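Local atomic coordinates of inositol-3-phosphate synthase (Caenorhabditis elegans, PDB entry 1VKO), a protein that belongs to the myo-inositol-1-phosphate synthase family and binds nicotinamide-adenine-dinucleotide on a domain of the Rossmann type. Residues Asn165-Met170 / Leu180-Arg185; Val243-Thr248 / Glu292-Ile297; Ala288-Gly293 / Glu314-Phe319. All blocks are in the same frame, centred on the assembly; numbering follows the deposited sequence.

Contact 1 (Asn165-Met170 / Leu180-Arg185); sequences NLYEAM and LQEKLR
The Arg185 guanidinium lies nearly parallel over one face of the Tyr167 ring, their planes 13° apart. Arg185 NE sits above the ring toward its rim, 3.5 Å from Tyr167 CE2, and that same CE2 lies over the centre of the guanidinium. Arg185 CD adds a CH-pi contact over the ring, 3.9 Å from the Tyr167 centroid. Tyr167 CG, anti to the backbone N (chi1 169°), starts the ring off toward helix 178-188. At the far end of the ring, Tyr167 OH donates a 2.7 Å hydrogen bond to Glu182 OE2, meeting the oxygen nearly along its C-O axis, while the carboxylate plane stands 87° from the ring. Face and hydroxyl are thus engaged by residues of one helix, 178-188, packed against the start of helix 168-173; the two are consecutive helices joined by a short connection, and both touch helix 87-100, through Ala169 and Leu184. That start carries a capping box: Asn165 OD1 accepts from Tyr167 N and from Glu168 N (3.0 Å), and Glu168 OE1 accepts from Asn165 N. Met170 and Gln181 slide past each other in opposite directions, Met170 SD 4.0 Å from Gln181 CG. Gln181 NE2 bonds to the carbonyl of Phe176, and the Arg185 guanidinium has a second partner in Glu189, a salt bridge through NH2.

Contact 2 (Val243-Thr248 / Glu292-Ile297); sequences VIVLWT and EGAHYI. With NAD (nicotinamide-adenine-dinucleotide), chain G.
Val245 N donates to His295 O across 2.7 Å, an almost straight bond (174° at the hydrogen) and the shortest of four that join the two strands. The ladder alternates as parallel pairing requires: His295 N gives to Val243 O, Ile297 N to Val245 O, and Trp247 N to Ile297 O at 2.8 Å. Where the ladder opens, a water accepts from Val243 N and donates to Gly293 O, linking the strand to the turn at the end of helix 281-291.

Side chains sort by face. On the face with Ile244, His295, Leu246 and Ile297, the Ile244 and Ile297 side chains lie side by side and point the same way, CG2 of Ile244 4.1 Å from CG1 of Ile297. Leu246 crosses Ile297 obliquely, bringing its CD1 to 3.7 Å from Ile297 CB; helix 440-458 covers this side. His295 ND1 is hydrogen-bonded to Phe319 N.

Val245 and Tyr296 occupy the other face. Val245 CG1 meets the edge of the Tyr296 ring, 3.3 Å from CD1, and the Tyr296 hydroxyl lies 3.3 Å from Trp247 CB, the two aromatic side chains running side by side. Helix 281-291 packs over this face.

Just past the strand end, Thr248 O comes within 3.2 Å of NAD C5D, and Trp247 CH2 lies 4.0 Å from NAD N6A. Parallel strands joined through helices, with the dinucleotide at the C-terminal edge of the sheet, here just beyond strand 242-247, are typical of the Rossmann fold.

Contact 3 (Ala288-Gly293 / Glu314-Phe319); sequences ASILEG and ERHKVF
Two helix ends meet here, each finished by a Schellman motif: Gly293 is the C-prime residue after helix 281-291, and Lys317 takes positive phi in the motif after helix 307-316. In the first, Gly293 N bonds to Ile290 O at 2.8 Å and Ala294 N to Ser289 O. No hydrogen bond crosses between the segments; the contact is made by the side chains of Ile290 and Leu291, together with the Gly293 carbonyl, against His316 and Val318. Ile290 contributes two branches. Its CG2, anti to the backbone N, reaches His316 CB at 3.5 Å, the two side chains crossing at about a right angle, while its CG1, anti to the carbonyl carbon (chi1 -66°), comes to 3.7 Å from Val318 CG1. Leu291 starts out away from the partner segment, but its CD2 returns to lie 3.7 Å from His316 NE2. The second branch of Val318, CG2, rests 3.4 Å from Gly293 O. Leu309, Leu312 and Ala313 of helix 307-316 extend the apolar surroundings of Ile290; Ala288 packs on helix 220-238, and Leu291 also touches Arg228 of that helix. Val318 packs on His295 as well. Helices 281-291 and 307-316 lead into the adjacent parallel strands 295-298 and 320-321, as in the successive beta-alpha-beta units of a Rossmann-type fold.

Along the chain contact 1 closes before contact 2 opens, and the first segment of contact 3 (288-293) overlaps the second of contact 2 (292-297) at Glu292 and Gly293. Contacts 2 and 3 are near neighbours, their centres 9 Å apart, and together follow the run helix 281-291, strand 295-298, helix 307-316: one supplies pairing inside the parallel sheet of the Rossmann-type fold, the other the helix packing beside it. Contact 1 stands apart, joining two helices near helix 87-100, with its centre 25 Å from that of contact 2 and 34 Å from that of contact 3. It touches neither, although the side chain of Met170 lies about 11 Å from the NAD that Thr248 reaches.

Contact 1 (Asn165-Met170 / Leu180-Arg185)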
loop_
_atom_site.group_PDB
_atom_site.type_symbol
_atom_site.label_atom_id
_atom_site.label_comp_id
_atom_site.label_asym_id
_atom_site.label_seq_id
_atom_site.Cartn_x
_atom_site.Cartn_y
_atom_site.Cartn_z
ATOM N N ASN A 165 -10.037 -10.218 37.203
ATOM C CA ASN A 165 -10.165 -11.643 36.871
ATOM C C ASN A 165 -10.134 -11.797 35.355
ATOM O O ASN A 165 -10.463 -10.864 34.630
ATOM C CB ASN A 165 -11.487 -12.219 37.417
ATOM C CG ASN A 165 -12.697 -11.578 36.778
ATOM O OD1 ASN A 165 -13.034 -11.866 35.610
ATOM N ND2 ASN A 165 -13.333 -10.666 37.506
ATOM N N LEU A 166 -9.809 -12.997 34.893
ATOM C CA LEU A 166 -9.549 -13.262 33.494
ATOM C C LEU A 166 -10.734 -13.047 32.570
ATOM O O LEU A 166 -10.570 -13.038 31.344
ATOM C CB LEU A 166 -8.944 -14.666 33.317
ATOM C CG LEU A 166 -7.516 -14.837 33.850
ATOM C CD1 LEU A 166 -6.705 -15.763 32.988
ATOM C CD2 LEU A 166 -6.781 -13.513 33.945
ATOM N N TYR A 167 -11.925 -12.871 33.147
ATOM C CA TYR A 167 -13.093 -12.484 32.360
ATOM C C TYR A 167 -13.075 -10.980 32.098
ATOM O O TYR A 167 -13.188 -10.562 30.949
ATOM C CB TYR A 167 -14.399 -12.972 33.006
ATOM C CG TYR A 167 -15.674 -12.399 32.409
ATOM C CD1 TYR A 167 -16.071 -12.709 31.109
ATOM C CD2 TYR A 167 -16.466 -11.527 33.147
ATOM C CE1 TYR A 167 -17.243 -12.164 30.576
ATOM C CE2 TYR A 167 -17.621 -10.981 32.634
ATOM C CZ TYR A 167 -18.010 -11.295 31.350
ATOM O OH TYR A 167 -19.172 -10.731 30.859
ATOM N N GLU A 168 -12.878 -10.171 33.139
ATOM C CA GLU A 168 -12.746 -8.715 32.976
ATOM C C GLU A 168 -11.533 -8.408 32.136
ATOM O O GLU A 168 -11.471 -7.391 31.395
ATOM C CB GLU A 168 -12.523 -8.045 34.316
ATOM C CG GLU A 168 -13.624 -8.171 35.354
ATOM C CD GLU A 168 -13.216 -7.540 36.694
ATOM O OE1 GLU A 168 -12.180 -7.946 37.280
ATOM O OE2 GLU A 168 -13.924 -6.624 37.162
ATOM N N ALA A 169 -10.536 -9.271 32.295
ATOM C CA ALA A 169 -9.319 -9.223 31.526
ATOM C C ALA A 169 -9.540 -9.411 29.998
ATOM O O ALA A 169 -8.789 -8.884 29.201
ATOM C CB ALA A 169 -8.376 -10.280 32.066
ATOM N N MET A 170 -10.523 -10.219 29.613
ATOM C CA MET A 170 -10.889 -10.433 28.218
ATOM C C MET A 170 -11.606 -9.229 27.604
ATOM O O MET A 170 -11.381 -8.874 26.411
ATOM C CB MET A 170 -11.824 -11.595 28.109
ATOM C CG MET A 170 -11.213 -12.940 28.271
ATOM S SD MET A 170 -12.533 -14.060 27.811
ATOM C CE MET A 170 -11.435 -15.338 27.309
ATOM N N LEU A 180 -17.830 -15.251 22.291
ATOM C CA LEU A 180 -16.808 -16.178 22.830
ATOM C C LEU A 180 -16.336 -15.829 24.243
ATOM O O LEU A 180 -15.882 -16.707 24.987
ATOM C CB LEU A 180 -15.605 -16.335 21.860
ATOM C CG LEU A 180 -14.413 -17.222 22.262
ATOM C CD1 LEU A 180 -14.834 -18.669 22.583
ATOM C CD2 LEU A 180 -13.327 -17.170 21.152
ATOM N N GLN A 181 -16.437 -14.557 24.617
ATOM C CA GLN A 181 -16.101 -14.129 25.974
ATOM C C GLN A 181 -17.199 -14.625 26.905
ATOM O O GLN A 181 -16.918 -15.066 28.035
ATOM C CB GLN A 181 -15.975 -12.598 26.069
ATOM C CG GLN A 181 -14.772 -11.968 25.312
ATOM C CD GLN A 181 -14.697 -10.453 25.456
ATOM O OE1 GLN A 181 -15.090 -9.913 26.507
ATOM N NE2 GLN A 181 -14.213 -9.750 24.391
ATOM N N GLU A 182 -18.452 -14.586 26.446
ATOM C CA GLU A 182 -19.543 -15.131 27.285
ATOM C C GLU A 182 -19.446 -16.629 27.513
ATOM O O GLU A 182 -19.576 -17.081 28.619
ATOM C CB GLU A 182 -20.924 -14.741 26.764
ATOM C CG GLU A 182 -21.528 -13.542 27.495
ATOM C CD GLU A 182 -20.583 -12.355 27.585
ATOM O OE1 GLU A 182 -20.411 -11.617 26.572
ATOM O OE2 GLU A 182 -20.020 -12.161 28.683
ATOM N N LYS A 183 -19.196 -17.392 26.471
ATOM C CA LYS A 183 -18.963 -18.819 26.601
ATOM C C LYS A 183 -17.809 -19.122 27.543
ATOM O O LYS A 183 -17.879 -20.083 28.329
ATOM C CB LYS A 183 -18.677 -19.412 25.211
ATOM C CG LYS A 183 -19.954 -19.648 24.394
ATOM C CD LYS A 183 -19.658 -20.083 22.977
ATOM C CE LYS A 183 -20.913 -20.655 22.364
ATOM N NZ LYS A 183 -20.637 -21.508 21.177
ATOM N N LEU A 184 -16.732 -18.318 27.460
ATOM C CA LEU A 184 -15.555 -18.516 28.321
ATOM C C LEU A 184 -15.689 -17.989 29.752
ATOM O O LEU A 184 -14.858 -18.298 30.612
ATOM C CB LEU A 184 -14.323 -17.954 27.682
ATOM C CG LEU A 184 -13.720 -18.680 26.485
ATOM C CD1 LEU A 184 -12.790 -17.718 25.965
ATOM C CD2 LEU A 184 -12.971 -19.933 26.939
ATOM N N ARG A 185 -16.754 -17.240 30.019
ATOM C CA ARG A 185 -16.961 -16.608 31.320
ATOM C C ARG A 185 -16.849 -17.553 32.572
ATOM O O ARG A 185 -16.099 -17.244 33.501
ATOM C CB ARG A 185 -18.276 -15.800 31.320
ATOM C CG ARG A 185 -18.789 -15.439 32.698
ATOM C CD ARG A 185 -19.766 -14.258 32.712
ATOM N NE ARG A 185 -19.650 -13.487 33.960
ATOM C CZ ARG A 185 -20.402 -12.438 34.285
ATOM N NH1 ARG A 185 -21.332 -12.012 33.453
ATOM N NH2 ARG A 185 -20.230 -11.814 35.451
#

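Contact 2 (Val243-Thr248 / Glu292-Ile297)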
loop_
_atom_site.group_PDB
_atom_site.type_symbol
_atom_site.label_atom_id
_atom_site.label_comp_id
_atom_site.label_asym_id
_atom_site.label_seq_id
_atom_site.Cartn_x
_atom_site.Cartn_y
_atom_site.Cartn_z
ATOM N N VAL A 243 7.829 -27.313 35.305
ATOM C CA VAL A 243 7.289 -25.989 35.592
ATOM C C VAL A 243 8.049 -25.019 34.703
ATOM O O VAL A 243 9.288 -25.021 34.704
ATOM C CB VAL A 243 7.490 -25.591 37.082
ATOM C CG1 VAL A 243 7.011 -24.194 37.341
ATOM C CG2 VAL A 243 6.748 -26.539 37.979
ATOM N N ILE A 244 7.307 -24.221 33.945
ATOM C CA ILE A 244 7.889 -23.195 33.100
ATOM C C ILE A 244 7.293 -21.864 33.534
ATOM O O ILE A 244 6.070 -21.755 33.733
ATOM C CB ILE A 244 7.595 -23.448 31.602
ATOM C CG1 ILE A 244 8.152 -24.780 31.163
ATOM C CG2 ILE A 244 8.190 -22.299 30.701
ATOM C CD1 ILE A 244 7.303 -25.440 30.031
ATOM N N VAL A 245 8.175 -20.877 33.714
ATOM C CA VAL A 245 7.781 -19.522 33.985
ATOM C C VAL A 245 8.072 -18.659 32.758
ATOM O O VAL A 245 9.143 -18.765 32.129
ATOM C CB VAL A 245 8.531 -18.963 35.175
ATOM C CG1 VAL A 245 8.374 -17.376 35.238
ATOM C CG2 VAL A 245 8.056 -19.661 36.440
ATOM N N LEU A 246 7.122 -17.802 32.408
ATOM C CA LEU A 246 7.248 -17.039 31.171
ATOM C C LEU A 246 6.760 -15.615 31.361
ATOM O O LEU A 246 5.640 -15.376 31.862
ATOM C CB LEU A 246 6.489 -17.742 30.026
ATOM C CG LEU A 246 6.571 -17.151 28.623
ATOM C CD1 LEU A 246 6.530 -18.257 27.508
ATOM C CD2 LEU A 246 5.459 -16.103 28.436
ATOM N N TRP A 247 7.616 -14.676 30.962
ATOM C CA TRP A 247 7.330 -13.272 31.060
ATOM C C TRP A 247 6.578 -12.750 29.824
ATOM O O TRP A 247 7.115 -12.700 28.686
ATOM C CB TRP A 247 8.642 -12.496 31.240
ATOM C CG TRP A 247 8.409 -11.029 31.397
ATOM C CD1 TRP A 247 8.107 -10.128 30.405
ATOM C CD2 TRP A 247 8.423 -10.288 32.622
ATOM N NE1 TRP A 247 7.932 -8.876 30.944
ATOM C CE2 TRP A 247 8.117 -8.940 32.301
ATOM C CE3 TRP A 247 8.650 -10.626 33.975
ATOM C CZ2 TRP A 247 8.062 -7.928 33.273
ATOM C CZ3 TRP A 247 8.544 -9.638 34.936
ATOM C CH2 TRP A 247 8.279 -8.292 34.575
ATOM N N THR A 248 5.355 -12.318 30.071
ATOM C CA THR A 248 4.532 -11.668 29.079
ATOM C C THR A 248 3.783 -10.498 29.748
ATOM O O THR A 248 2.620 -10.210 29.431
ATOM C CB THR A 248 3.557 -12.676 28.381
ATOM O OG1 THR A 248 2.742 -11.968 27.443
ATOM C CG2 THR A 248 2.516 -13.321 29.361
ATOM N N GLU A 292 13.996 -22.648 41.968
ATOM C CA GLU A 292 12.967 -23.695 42.116
ATOM C C GLU A 292 12.935 -24.759 41.015
ATOM O O GLU A 292 11.979 -25.536 40.928
ATOM C CB GLU A 292 11.595 -23.047 42.201
ATOM C CG GLU A 292 11.408 -22.187 43.433
ATOM C CD GLU A 292 11.546 -22.995 44.710
ATOM O OE1 GLU A 292 11.311 -24.228 44.645
ATOM O OE2 GLU A 292 11.891 -22.402 45.764
ATOM N N GLY A 293 13.948 -24.792 40.156
ATOM C CA GLY A 293 13.979 -25.804 39.104
ATOM C C GLY A 293 12.981 -25.637 37.962
ATOM O O GLY A 293 12.848 -26.533 37.116
ATOM N N ALA A 294 12.282 -24.496 37.942
ATOM C CA ALA A 294 11.452 -24.059 36.795
ATOM C C ALA A 294 12.291 -23.377 35.714
ATOM O O ALA A 294 13.278 -22.704 36.011
ATOM C CB ALA A 294 10.347 -23.114 37.254
ATOM N N HIS A 295 11.899 -23.547 34.459
ATOM C CA HIS A 295 12.618 -22.924 33.359
ATOM C C HIS A 295 12.009 -21.544 33.162
ATOM O O HIS A 295 10.870 -21.279 33.574
ATOM C CB HIS A 295 12.492 -23.747 32.064
ATOM C CG HIS A 295 12.728 -25.215 32.253
ATOM N ND1 HIS A 295 13.983 -25.748 32.435
ATOM C CD2 HIS A 295 11.872 -26.259 32.279
ATOM C CE1 HIS A 295 13.890 -27.053 32.595
ATOM N NE2 HIS A 295 12.620 -27.393 32.488
ATOM N N TYR A 296 12.763 -20.671 32.526
ATOM C CA TYR A 296 12.337 -19.306 32.406
ATOM C C TYR A 296 12.473 -18.770 30.978
ATOM O O TYR A 296 13.596 -18.783 30.389
ATOM C CB TYR A 296 13.090 -18.424 33.415
ATOM C CG TYR A 296 12.538 -17.016 33.450
ATOM C CD1 TYR A 296 11.411 -16.692 34.207
ATOM C CD2 TYR A 296 13.113 -16.029 32.697
ATOM C CE1 TYR A 296 10.904 -15.386 34.206
ATOM C CE2 TYR A 296 12.601 -14.759 32.663
ATOM C CZ TYR A 296 11.539 -14.416 33.426
ATOM O OH TYR A 296 11.081 -13.084 33.375
ATOM N N ILE A 297 11.327 -18.317 30.440
ATOM C CA ILE A 297 11.234 -17.646 29.114
ATOM C C ILE A 297 10.877 -16.165 29.185
ATOM O O ILE A 297 9.890 -15.778 29.843
ATOM C CB ILE A 297 10.187 -18.348 28.173
ATOM C CG1 ILE A 297 10.304 -19.885 28.204
ATOM C CG2 ILE A 297 10.248 -17.763 26.719
ATOM C CD1 ILE A 297 11.642 -20.425 27.807
HETATM P PA NAD G . -0.614 -6.108 28.099
HETATM O O1A NAD G . -0.541 -4.787 28.700
HETATM O O2A NAD G . -1.997 -6.347 27.654
HETATM O O5B NAD G . -0.095 -7.147 29.179
HETATM C C5B NAD G . 0.740 -6.730 30.217
HETATM C C4B NAD G . 0.140 -7.237 31.515
HETATM O O4B NAD G . 1.187 -7.435 32.438
HETATM C C3B NAD G . -0.803 -6.246 32.137
HETATM O O3B NAD G . -1.810 -7.050 32.730
HETATM C C2B NAD G . -0.050 -5.617 33.275
HETATM O O2B NAD G . -0.988 -5.571 34.348
HETATM C C1B NAD G . 0.984 -6.689 33.602
HETATM N N9A NAD G . 2.255 -6.312 34.272
HETATM C C8A NAD G . 3.038 -5.208 34.119
HETATM N N7A NAD G . 4.085 -5.309 34.969
HETATM C C5A NAD G . 4.008 -6.450 35.679
HETATM C C6A NAD G . 4.785 -7.024 36.701
HETATM N N6A NAD G . 5.863 -6.428 37.236
HETATM N N1A NAD G . 4.386 -8.221 37.237
HETATM C C2A NAD G . 3.240 -8.828 36.812
HETATM N N3A NAD G . 2.483 -8.234 35.855
HETATM C C4A NAD G . 2.844 -7.071 35.273
HETATM O O3 NAD G . 0.446 -6.285 26.885
HETATM P PN NAD G . 0.421 -7.601 25.989
HETATM O O1N NAD G . -0.186 -8.679 26.814
HETATM O O2N NAD G . -0.194 -7.248 24.708
HETATM O O5D NAD G . 1.969 -8.058 25.828
HETATM C C5D NAD G . 2.832 -8.121 26.951
HETATM C C4D NAD G . 4.331 -8.045 26.603
HETATM O O4D NAD G . 4.634 -8.915 25.540
HETATM C C3D NAD G . 4.806 -6.652 26.174
HETATM O O3D NAD G . 6.065 -6.416 26.742
HETATM C C2D NAD G . 5.069 -6.813 24.699
HETATM O O2D NAD G . 6.106 -6.000 24.173
HETATM C C1D NAD G . 5.492 -8.255 24.636
HETATM N N1N NAD G . 5.371 -8.637 23.234
HETATM C C2N NAD G . 4.155 -8.616 22.627
HETATM C C3N NAD G . 4.072 -8.953 21.295
HETATM C C7N NAD G . 2.717 -9.283 20.794
HETATM O O7N NAD G . 1.667 -9.097 21.725
HETATM N N7N NAD G . 2.555 -9.745 19.548
HETATM C C4N NAD G . 5.216 -9.333 20.566
HETATM C C5N NAD G . 6.441 -9.329 21.196
HETATM C C6N NAD G . 6.515 -8.966 22.550
HETATM O O HOH W 1 10.600 -27.815 35.956
#

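Contact 3 (Ala288-Gly293 / Glu314-Phe319)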
loop_
_atom_site.group_PDB
_atom_site.type_symbol
_atom_site.label_atom_id
_atom_site.label_comp_id
_atom_site.label_asym_id
_atom_site.label_seq_id
_atom_site.Cartn_x
_atom_site.Cartn_y
_atom_site.Cartn_z
ATOM N N ALA A 288 13.743 -16.568 40.985
ATOM C CA ALA A 288 12.809 -17.442 41.693
ATOM C C ALA A 288 12.529 -18.750 40.935
ATOM O O ALA A 288 12.231 -19.784 41.545
ATOM C CB ALA A 288 11.545 -16.720 41.957
ATOM N N SER A 289 12.626 -18.677 39.605
ATOM C CA SER A 289 12.289 -19.770 38.695
ATOM C C SER A 289 13.412 -20.774 38.749
ATOM O O SER A 289 13.180 -21.962 39.014
ATOM C CB SER A 289 12.109 -19.263 37.250
ATOM O OG SER A 289 11.163 -18.214 37.209
ATOM N N ILE A 290 14.622 -20.277 38.517
ATOM C CA ILE A 290 15.794 -21.120 38.472
ATOM C C ILE A 290 15.990 -21.804 39.805
ATOM O O ILE A 290 16.105 -23.022 39.846
ATOM C CB ILE A 290 17.052 -20.316 38.091
ATOM C CG1 ILE A 290 16.932 -19.808 36.662
ATOM C CG2 ILE A 290 18.283 -21.184 38.254
ATOM C CD1 ILE A 290 17.810 -18.580 36.389
ATOM N N LEU A 291 15.985 -21.031 40.888
ATOM C CA LEU A 291 16.175 -21.603 42.231
ATOM C C LEU A 291 15.178 -22.699 42.578
ATOM O O LEU A 291 15.499 -23.593 43.337
ATOM C CB LEU A 291 16.235 -20.511 43.325
ATOM C CG LEU A 291 17.438 -19.589 43.104
ATOM C CD1 LEU A 291 17.277 -18.405 43.931
ATOM C CD2 LEU A 291 18.714 -20.269 43.460
ATOM N N GLU A 292 13.996 -22.648 41.968
ATOM C CA GLU A 292 12.967 -23.695 42.116
ATOM C C GLU A 292 12.935 -24.759 41.015
ATOM O O GLU A 292 11.979 -25.536 40.928
ATOM C CB GLU A 292 11.595 -23.047 42.201
ATOM C CG GLU A 292 11.408 -22.187 43.433
ATOM C CD GLU A 292 11.546 -22.995 44.710
ATOM O OE1 GLU A 292 11.311 -24.228 44.645
ATOM O OE2 GLU A 292 11.891 -22.402 45.764
ATOM N N GLY A 293 13.948 -24.792 40.156
ATOM C CA GLY A 293 13.979 -25.804 39.104
ATOM C C GLY A 293 12.981 -25.637 37.962
ATOM O O GLY A 293 12.848 -26.533 37.116
ATOM N N GLU A 314 22.896 -22.176 34.327
ATOM C CA GLU A 314 23.871 -23.248 34.023
ATOM C C GLU A 314 24.105 -24.075 35.299
ATOM O O GLU A 314 24.106 -25.300 35.277
ATOM C CB GLU A 314 25.225 -22.697 33.489
ATOM C CG GLU A 314 25.323 -22.384 31.980
ATOM C CD GLU A 314 26.479 -21.419 31.601
ATOM O OE1 GLU A 314 27.151 -20.841 32.500
ATOM O OE2 GLU A 314 26.714 -21.208 30.383
ATOM N N ARG A 315 24.279 -23.371 36.411
ATOM C CA ARG A 315 24.612 -23.980 37.686
ATOM C C ARG A 315 23.458 -24.761 38.272
ATOM O O ARG A 315 23.670 -25.676 39.060
ATOM C CB ARG A 315 25.052 -22.901 38.669
ATOM C CG ARG A 315 26.388 -23.203 39.328
ATOM C CD ARG A 315 27.044 -21.996 39.970
ATOM N NE ARG A 315 26.178 -21.418 40.989
ATOM C CZ ARG A 315 26.444 -20.289 41.615
ATOM N NH1 ARG A 315 27.558 -19.637 41.298
ATOM N NH2 ARG A 315 25.607 -19.808 42.542
ATOM N N HIS A 316 22.236 -24.421 37.892
ATOM C CA HIS A 316 21.063 -25.073 38.486
ATOM C C HIS A 316 20.360 -26.065 37.564
ATOM O O HIS A 316 19.347 -26.665 37.939
ATOM C CB HIS A 316 20.091 -24.041 39.070
ATOM C CG HIS A 316 20.420 -23.643 40.473
ATOM N ND1 HIS A 316 21.385 -22.706 40.777
ATOM C CD2 HIS A 316 19.925 -24.068 41.659
ATOM C CE1 HIS A 316 21.471 -22.564 42.089
ATOM N NE2 HIS A 316 20.595 -23.380 42.647
ATOM N N LYS A 317 20.930 -26.248 36.372
ATOM C CA LYS A 317 20.462 -27.235 35.400
ATOM C C LYS A 317 19.036 -26.987 34.890
ATOM O O LYS A 317 18.200 -27.901 34.776
ATOM C CB LYS A 317 20.660 -28.665 35.933
ATOM C CG LYS A 317 21.988 -29.324 35.525
ATOM C CD LYS A 317 23.229 -28.568 36.017
ATOM C CE LYS A 317 24.403 -29.536 36.243
ATOM N N VAL A 318 18.802 -25.727 34.537
ATOM C CA VAL A 318 17.514 -25.237 34.059
ATOM C C VAL A 318 17.720 -24.492 32.719
ATOM O O VAL A 318 18.836 -24.017 32.427
ATOM C CB VAL A 318 16.907 -24.387 35.189
ATOM C CG1 VAL A 318 16.711 -22.946 34.798
ATOM C CG2 VAL A 318 15.665 -25.074 35.798
ATOM N N PHE A 319 16.684 -24.424 31.882
ATOM C CA PHE A 319 16.807 -23.726 30.588
ATOM C C PHE A 319 16.279 -22.324 30.668
ATOM O O PHE A 319 15.261 -22.086 31.329
ATOM C CB PHE A 319 16.040 -24.425 29.450
ATOM C CG PHE A 319 16.616 -25.749 29.028
ATOM C CD1 PHE A 319 17.856 -25.825 28.405
ATOM C CD2 PHE A 319 15.890 -26.918 29.212
ATOM C CE1 PHE A 319 18.379 -27.061 28.012
ATOM C CE2 PHE A 319 16.404 -28.154 28.825
ATOM C CZ PHE A 319 17.639 -28.228 28.223
#